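Local coordinates for protein endo-1,4-beta-xylanase C (Paenibacillus barcinonensis, PDB 4XUR) that hydrolyses internal beta-1,4-xylosidic linkages of xylan and, through the CBM22-2 module present here, binds xylo-oligosaccharides such as xylotetraose, at residues V64-Y69 with L142-E147; E98-R103 with G138-R143; I78-M83 with K124-D129. All coordinates share one frame; numbering follows the deposited sequence.

Contact 1: residues V64-Y69 with L142-E147; sequences VEVLPY and LRMYAE. With XYP (beta-D-xylopyranose), chain D.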
# COMPACT_ATOMS: atom_id res chain seq x y z
N VAL A 64 -3.24 5.17 0.87
CA VAL A 64 -4.41 5.93 0.45
C VAL A 64 -5.69 5.54 1.20
O VAL A 64 -5.99 4.35 1.40
CB VAL A 64 -4.57 5.85 -1.12
CG1 VAL A 64 -4.94 4.42 -1.62
CG2 VAL A 64 -5.64 6.85 -1.61
N GLU A 65 -6.44 6.55 1.61
CA GLU A 65 -7.76 6.39 2.25
C GLU A 65 -8.72 5.82 1.18
O GLU A 65 -8.91 6.44 0.10
CB GLU A 65 -8.27 7.73 2.76
CG GLU A 65 -9.69 7.67 3.32
CD GLU A 65 -9.83 6.87 4.58
OE1 GLU A 65 -9.29 7.32 5.61
OE2 GLU A 65 -10.49 5.78 4.59
N VAL A 66 -9.36 4.70 1.49
CA VAL A 66 -10.34 4.14 0.54
C VAL A 66 -11.79 3.92 1.05
O VAL A 66 -12.64 3.51 0.28
CB VAL A 66 -9.83 2.84 -0.10
CG1 VAL A 66 -8.52 3.13 -0.92
CG2 VAL A 66 -9.69 1.75 0.94
N LEU A 67 -12.01 4.14 2.32
CA LEU A 67 -13.37 3.97 2.92
C LEU A 67 -14.47 4.67 2.07
O LEU A 67 -15.45 4.05 1.77
CB LEU A 67 -13.45 4.45 4.32
CG LEU A 67 -14.73 3.99 5.04
CD1 LEU A 67 -14.96 2.47 4.97
CD2 LEU A 67 -14.65 4.41 6.49
N PRO A 68 -14.24 5.94 1.63
CA PRO A 68 -15.30 6.61 0.87
C PRO A 68 -15.73 5.96 -0.41
O PRO A 68 -16.85 6.20 -0.88
CB PRO A 68 -14.66 8.01 0.58
CG PRO A 68 -13.58 8.16 1.62
CD PRO A 68 -13.02 6.78 1.67
N TYR A 69 -14.89 5.11 -1.01
CA TYR A 69 -15.19 4.37 -2.23
C TYR A 69 -16.09 3.13 -1.97
O TYR A 69 -16.56 2.49 -2.94
CB TYR A 69 -13.93 3.94 -2.92
CG TYR A 69 -13.06 5.07 -3.41
CD1 TYR A 69 -13.32 5.70 -4.64
CD2 TYR A 69 -11.95 5.49 -2.71
CE1 TYR A 69 -12.49 6.74 -5.09
CE2 TYR A 69 -11.12 6.54 -3.16
CZ TYR A 69 -11.41 7.15 -4.36
OH TYR A 69 -10.51 8.15 -4.79
N LEU A 142 -10.34 3.70 6.53
CA LEU A 142 -9.81 2.43 6.12
C LEU A 142 -8.89 2.70 4.92
O LEU A 142 -9.38 2.98 3.82
CB LEU A 142 -10.96 1.47 5.71
CG LEU A 142 -10.62 -0.01 5.38
CD1 LEU A 142 -11.83 -0.94 5.68
CD2 LEU A 142 -10.20 -0.21 3.96
N ARG A 143 -7.60 2.57 5.15
CA ARG A 143 -6.61 3.00 4.15
C ARG A 143 -5.77 1.83 3.79
O ARG A 143 -5.24 1.10 4.65
CB ARG A 143 -5.75 4.12 4.74
CG ARG A 143 -6.50 5.28 5.31
CD ARG A 143 -6.37 5.40 6.82
NE ARG A 143 -7.31 6.39 7.41
CZ ARG A 143 -7.23 6.93 8.60
NH1 ARG A 143 -6.26 6.66 9.46
NH2 ARG A 143 -8.14 7.83 8.95
N MET A 144 -5.64 1.62 2.50
CA MET A 144 -4.76 0.56 2.02
C MET A 144 -3.33 1.08 1.94
O MET A 144 -3.11 2.21 1.62
CB MET A 144 -5.21 0.03 0.69
CG MET A 144 -5.09 0.99 -0.47
SD MET A 144 -5.56 0.14 -2.00
CE MET A 144 -4.23 -1.06 -2.09
N TYR A 145 -2.33 0.23 2.23
CA TYR A 145 -0.96 0.64 2.07
C TYR A 145 -0.04 -0.53 1.79
O TYR A 145 -0.46 -1.69 2.02
CB TYR A 145 -0.45 1.46 3.29
CG TYR A 145 -0.31 0.77 4.61
CD1 TYR A 145 -1.41 0.66 5.44
CD2 TYR A 145 0.93 0.32 5.08
CE1 TYR A 145 -1.30 0.07 6.68
CE2 TYR A 145 1.07 -0.28 6.33
CZ TYR A 145 -0.05 -0.38 7.13
OH TYR A 145 0.03 -0.96 8.40
N ALA A 146 1.16 -0.22 1.29
CA ALA A 146 2.18 -1.26 1.12
C ALA A 146 3.33 -1.01 2.04
O ALA A 146 3.66 0.12 2.34
CB ALA A 146 2.70 -1.29 -0.33
N GLU A 147 3.99 -2.11 2.45
CA GLU A 147 5.11 -2.03 3.38
C GLU A 147 5.93 -3.31 3.30
O GLU A 147 5.60 -4.23 2.60
CB GLU A 147 4.61 -1.85 4.80
CG GLU A 147 3.79 -3.03 5.33
CD GLU A 147 3.31 -2.80 6.73
OE1 GLU A 147 3.91 -1.98 7.50
OE2 GLU A 147 2.31 -3.47 7.09
C1 XYP D . 2.38 -0.96 11.99
C2 XYP D . 2.79 -1.90 10.85
C3 XYP D . 1.82 -3.07 10.70
C4 XYP D . 1.61 -3.74 12.08
C5 XYP D . 1.27 -2.70 13.15
O2 XYP D . 2.76 -1.18 9.62
O3 XYP D . 2.32 -4.03 9.80
O4 XYP D . 0.50 -4.67 11.92
O5 XYP D . 2.29 -1.73 13.23
O HOH W 1 -10.61 8.93 7.68
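V64 and M144 pack side by side on the inner face of a beta-sandwich, the fold of this family 22 carbohydrate-binding module, where edge strand 63-65 runs antiparallel to strand 139-147. V64 CG1 rests on M144 CG at 3.6 Å, and the methionine, bent at chi3 (-66°), turns its terminal methyl toward the opposing sheet, against I78 and F80. V66 follows as a two-pronged bump. Its CG2 fills the notch made by the L142 carbonyl oxygen and L142 CD2, 3.6 Å from the latter, while its CG1 touches M144 CG, the two side chains crossing at about a right angle. L67 adds its CB against L142 CB at 4.1 Å, again crosswise. V66 N donates to L142 O at 2.9 Å just before the 3-10 segment 67-69.

On the other face E65 lies against R143. The bend at chi2 (67°) brings CD back toward strand 139-147, and from there E65 OE2 accepts L142 N on the syn side at 2.8 Å and L67 N on its anti lone pair. R143 NE donates to E65 OE1 at 2.8 Å in a nearly straight, salt-bridged hydrogen bond, in the guanidinium plane but above that of the carboxylate; a water links E65 OE1 with R143 NH2. In the sugar pocket Y145 OH donates to O2 of a xylose, and E147 OE2 accepts its O3 hydroxyl at 2.8 Å.

Contact 2: residues E98-R103 with G138-R143; sequences EKEFNR and GISGLR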
# COMPACT_ATOMS: atom_id res chain seq x y z
N GLU A 98 -4.84 0.22 7.24
CA GLU A 98 -4.87 1.03 8.50
C GLU A 98 -6.28 1.43 8.78
O GLU A 98 -6.94 2.00 7.90
CB GLU A 98 -3.99 2.29 8.32
CG GLU A 98 -4.13 3.28 9.45
CD GLU A 98 -3.16 4.48 9.23
OE1 GLU A 98 -1.95 4.25 9.17
OE2 GLU A 98 -3.66 5.60 9.02
N LYS A 99 -6.79 1.11 9.98
CA LYS A 99 -8.20 1.38 10.34
C LYS A 99 -8.34 2.34 11.52
O LYS A 99 -7.63 2.22 12.50
CB LYS A 99 -8.92 0.07 10.65
CG LYS A 99 -9.21 -0.75 9.43
CD LYS A 99 -9.95 -2.03 9.85
CE LYS A 99 -9.09 -3.23 9.76
NZ LYS A 99 -9.89 -4.43 9.93
N GLU A 100 -9.25 3.29 11.37
CA GLU A 100 -9.59 4.31 12.37
C GLU A 100 -11.08 4.09 12.74
O GLU A 100 -11.93 3.89 11.85
CB GLU A 100 -9.41 5.72 11.81
CG GLU A 100 -9.82 6.83 12.76
CD GLU A 100 -9.91 8.16 12.07
OE1 GLU A 100 -8.90 8.79 11.88
OE2 GLU A 100 -11.04 8.58 11.70
N PHE A 101 -11.38 4.13 14.05
CA PHE A 101 -12.68 3.96 14.59
C PHE A 101 -13.02 5.21 15.44
O PHE A 101 -12.20 5.64 16.22
CB PHE A 101 -12.82 2.71 15.46
CG PHE A 101 -12.67 1.43 14.68
CD1 PHE A 101 -11.40 0.91 14.41
CD2 PHE A 101 -13.78 0.76 14.15
CE1 PHE A 101 -11.26 -0.26 13.69
CE2 PHE A 101 -13.61 -0.42 13.45
CZ PHE A 101 -12.34 -0.93 13.22
N ASN A 102 -14.24 5.69 15.28
CA ASN A 102 -14.78 6.80 16.08
C ASN A 102 -13.94 8.03 15.97
O ASN A 102 -13.87 8.81 16.92
CB ASN A 102 -14.97 6.39 17.55
CG ASN A 102 -15.70 5.10 17.71
OD1 ASN A 102 -15.16 4.14 18.24
ND2 ASN A 102 -16.87 5.04 17.22
N ARG A 103 -13.27 8.21 14.83
CA ARG A 103 -12.43 9.39 14.62
C ARG A 103 -11.36 9.56 15.73
O ARG A 103 -11.01 10.66 16.08
CB ARG A 103 -13.27 10.66 14.52
CG ARG A 103 -14.33 10.58 13.45
CD ARG A 103 -14.83 11.97 13.08
NE ARG A 103 -16.24 12.05 13.36
CZ ARG A 103 -17.16 11.26 12.78
NH1 ARG A 103 -16.77 10.30 11.92
NH2 ARG A 103 -18.44 11.44 13.03
N GLY A 138 -18.48 1.87 14.11
CA GLY A 138 -17.94 3.22 14.22
C GLY A 138 -16.72 3.48 13.33
O GLY A 138 -16.07 4.55 13.43
N ILE A 139 -16.42 2.55 12.40
CA ILE A 139 -15.35 2.73 11.47
C ILE A 139 -15.43 4.09 10.79
O ILE A 139 -16.50 4.44 10.32
CB ILE A 139 -15.24 1.58 10.40
CG1 ILE A 139 -13.95 1.62 9.54
CG2 ILE A 139 -16.49 1.48 9.50
CD1 ILE A 139 -12.71 1.05 10.13
N SER A 140 -14.30 4.82 10.74
CA SER A 140 -14.23 6.16 10.17
C SER A 140 -13.06 6.40 9.19
O SER A 140 -13.00 7.47 8.55
CB SER A 140 -14.22 7.23 11.26
OG SER A 140 -13.10 7.09 12.14
N GLY A 141 -12.15 5.47 9.12
CA GLY A 141 -11.06 5.39 8.08
C GLY A 141 -10.59 3.99 7.80
O GLY A 141 -10.52 3.15 8.69
N LEU A 142 -10.34 3.70 6.53
CA LEU A 142 -9.81 2.43 6.12
C LEU A 142 -8.89 2.70 4.92
O LEU A 142 -9.38 2.98 3.82
CB LEU A 142 -10.96 1.47 5.71
CG LEU A 142 -10.62 -0.01 5.38
CD1 LEU A 142 -11.83 -0.94 5.68
CD2 LEU A 142 -10.20 -0.21 3.96
N ARG A 143 -7.60 2.57 5.15
CA ARG A 143 -6.61 3.00 4.15
C ARG A 143 -5.77 1.83 3.79
O ARG A 143 -5.24 1.10 4.65
CB ARG A 143 -5.75 4.12 4.74
CG ARG A 143 -6.50 5.28 5.31
CD ARG A 143 -6.37 5.40 6.82
NE ARG A 143 -7.31 6.39 7.41
CZ ARG A 143 -7.23 6.93 8.60
NH1 ARG A 143 -6.26 6.66 9.46
NH2 ARG A 143 -8.14 7.83 8.95
O HOH W 2 -5.88 8.82 11.63
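The R143 guanidinium is held between two glutamates of the neighbouring strand, E98 and E100, in a salt-bridge network on one face of the antiparallel pair 90-101 and 139-147. R143 chi2 lies at 112°, well off a staggered value, and carries CD to 3.5 Å from E98 OE2. E98, extended with CG anti to its backbone N, offers the anti lone pair of OE2 to R143 NH1 at 2.8 Å. E100 is extended too, but R143 NH2 meets its OE1 from far above the carboxylate plane at 3.2 Å, while E100 CB covers a guanidinium face. A water joins E100 OE1 to R143 NH1. The second oxygen, E100 OE2, accepts S140 OG at 2.6 Å. With chi1 at 61°, that hydroxyl oxygen is also placed to receive R103 N at 2.9 Å. S140 and G141 together face E100 in a classic beta bulge, both their N-H groups converging on E100 O. On the opposite face I139 reaches over the F101 ring, its CD1 offset toward the rim and 3.7 Å from F101 CZ. G138 has backbone angles that suit glycine, and a CB there would also run into N102 ND2. An alanine in place of R143 would probably leave E100 OE1 without its cationic mate and E98 relying on its salt bridges to R29 and R31. R31 belongs to the glycan pocket, and such a cluster of arginines and glutamates is likely to favour ionised carboxylates and to restrain E98, close to the bound sugar.

Contact 3: residues I78-M83 with K124-D129; sequences ISFWAM and KKIEAD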
# COMPACT_ATOMS: atom_id res chain seq x y z
N ILE A 78 -9.13 -6.38 -3.34
CA ILE A 78 -8.06 -5.40 -3.57
C ILE A 78 -6.86 -6.07 -4.20
O ILE A 78 -6.39 -7.14 -3.76
CB ILE A 78 -7.60 -4.70 -2.28
CG1 ILE A 78 -8.78 -4.05 -1.61
CG2 ILE A 78 -6.52 -3.69 -2.60
CD1 ILE A 78 -8.41 -3.00 -0.54
N SER A 79 -6.33 -5.39 -5.18
CA SER A 79 -5.04 -5.80 -5.81
C SER A 79 -4.16 -4.64 -6.18
O SER A 79 -4.59 -3.50 -6.30
CB SER A 79 -5.33 -6.59 -7.07
OG SER A 79 -6.02 -5.78 -8.05
N PHE A 80 -2.85 -4.95 -6.33
CA PHE A 80 -1.86 -3.98 -6.84
C PHE A 80 -0.61 -4.70 -7.26
O PHE A 80 -0.40 -5.80 -6.86
CB PHE A 80 -1.54 -2.86 -5.84
CG PHE A 80 -0.76 -3.26 -4.61
CD1 PHE A 80 -1.42 -3.63 -3.43
CD2 PHE A 80 0.65 -3.14 -4.58
CE1 PHE A 80 -0.69 -3.89 -2.26
CE2 PHE A 80 1.36 -3.43 -3.43
CZ PHE A 80 0.69 -3.80 -2.28
N TRP A 81 0.21 -4.01 -8.07
CA TRP A 81 1.52 -4.53 -8.53
C TRP A 81 2.60 -3.79 -7.88
O TRP A 81 2.51 -2.56 -7.70
CB TRP A 81 1.62 -4.40 -10.03
CG TRP A 81 0.62 -5.29 -10.77
CD1 TRP A 81 -0.69 -5.04 -10.97
CD2 TRP A 81 0.90 -6.53 -11.42
NE1 TRP A 81 -1.28 -6.06 -11.64
CE2 TRP A 81 -0.33 -7.01 -11.92
CE3 TRP A 81 2.03 -7.32 -11.54
CZ2 TRP A 81 -0.43 -8.21 -12.63
CZ3 TRP A 81 1.92 -8.52 -12.24
CH2 TRP A 81 0.71 -8.96 -12.74
N ALA A 82 3.66 -4.50 -7.51
CA ALA A 82 4.79 -3.88 -6.81
C ALA A 82 6.08 -4.37 -7.41
O ALA A 82 6.12 -5.49 -7.98
CB ALA A 82 4.75 -4.19 -5.32
N MET A 83 7.12 -3.53 -7.31
CA MET A 83 8.49 -3.83 -7.82
C MET A 83 9.53 -3.08 -7.00
O MET A 83 9.29 -1.98 -6.54
CB MET A 83 8.57 -3.51 -9.31
CG MET A 83 9.88 -3.95 -10.01
SD MET A 83 11.18 -2.70 -9.90
CE MET A 83 10.63 -1.59 -11.18
N LYS A 124 5.16 -7.87 -9.65
CA LYS A 124 4.28 -8.95 -9.25
C LYS A 124 3.04 -8.40 -8.53
O LYS A 124 3.12 -7.36 -7.88
CB LYS A 124 5.06 -9.86 -8.35
CG LYS A 124 4.48 -11.25 -8.19
CD LYS A 124 5.59 -12.17 -7.71
CE LYS A 124 5.02 -13.37 -6.96
NZ LYS A 124 6.15 -14.10 -6.30
N LYS A 125 1.98 -9.13 -8.65
CA LYS A 125 0.66 -8.74 -8.09
C LYS A 125 0.52 -9.18 -6.62
O LYS A 125 0.96 -10.27 -6.23
CB LYS A 125 -0.43 -9.34 -8.92
CG LYS A 125 -1.81 -8.75 -8.63
CD LYS A 125 -2.87 -9.41 -9.52
CE LYS A 125 -4.01 -8.53 -9.92
NZ LYS A 125 -5.02 -9.33 -10.70
N ILE A 126 -0.02 -8.29 -5.79
CA ILE A 126 -0.45 -8.61 -4.43
C ILE A 126 -1.99 -8.46 -4.40
O ILE A 126 -2.47 -7.43 -4.81
CB ILE A 126 0.20 -7.66 -3.41
CG1 ILE A 126 1.73 -7.85 -3.37
CG2 ILE A 126 -0.43 -7.82 -2.04
CD1 ILE A 126 2.46 -7.14 -4.45
N GLU A 127 -2.71 -9.48 -3.95
CA GLU A 127 -4.16 -9.38 -3.95
C GLU A 127 -4.82 -10.20 -2.84
O GLU A 127 -4.32 -11.22 -2.39
CB GLU A 127 -4.69 -9.78 -5.32
CG GLU A 127 -4.64 -11.30 -5.59
CD GLU A 127 -5.24 -11.65 -6.95
OE1 GLU A 127 -6.20 -10.95 -7.40
OE2 GLU A 127 -4.77 -12.61 -7.57
N ALA A 128 -5.99 -9.71 -2.38
CA ALA A 128 -6.86 -10.48 -1.49
C ALA A 128 -8.26 -9.90 -1.46
O ALA A 128 -8.48 -8.73 -1.82
CB ALA A 128 -6.30 -10.51 -0.07
N ASP A 129 -9.21 -10.70 -1.03
CA ASP A 129 -10.53 -10.13 -0.53
C ASP A 129 -10.27 -9.48 0.83
O ASP A 129 -9.59 -10.03 1.70
CB ASP A 129 -11.59 -11.21 -0.38
CG ASP A 129 -12.25 -11.64 -1.67
OD1 ASP A 129 -11.93 -11.20 -2.77
OD2 ASP A 129 -13.19 -12.46 -1.53
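The indole of W81 carries K125 on one face: K125 CB stands over the centre of the six-membered ring, 3.7 Å from its centroid, a CH-pi contact, and K125 N lies over the same ring system, 3.4 Å from W81 CE3. The ring of F80 is likewise covered on one face by I126 CB, offset toward the rim and 4.1 Å from the centroid. These two pairings occupy opposite faces of strands 75-83 and 124-131, antiparallel neighbours in the second sheet of the CBM22 beta-sandwich. F80 and I78 look into the core, touching M144 of the other sheet, and I126 meets A114 there. W81 lies on the outer face, where H44 also stacks on it. K125 leaves its backbone with CG anti to N (chi1 -167°) and runs past the indole until its CE meets S79 CB at 3.7 Å. Its amine makes a long salt bridge with E127, whose OE1 is also bonded to H77. The backbones are joined by six hydrogen bonds through the pairs I78-A128, F80-I126 and A82-K124. In the central pair I126 N donates to F80 O at 2.7 Å, with an N-H...O angle of 173°.

In the fold
Contacts 1 and 2 share strand 139-147, whose two edges they pair: 63-65 on one side, 90-101 on the other. R143 belongs to both, so E65 in contact 1 and the two glutamates of contact 2 bind the same guanidinium on the face that also bears the xylan site. Contact 3 lies in the other sheet and meets contact 1 across the sandwich interior, where A146 packs on F80; it does not touch contact 2. Contact 1 is the most buried and joins core packing to a partly exposed carboxylate-guanidinium pair. Contact 2, nearer the periphery, adds a charge network to a bulged backbone pairing, whereas contact 3 pairs regularly, largely apolar on the F80 face, with K125 laid over W81 on the other.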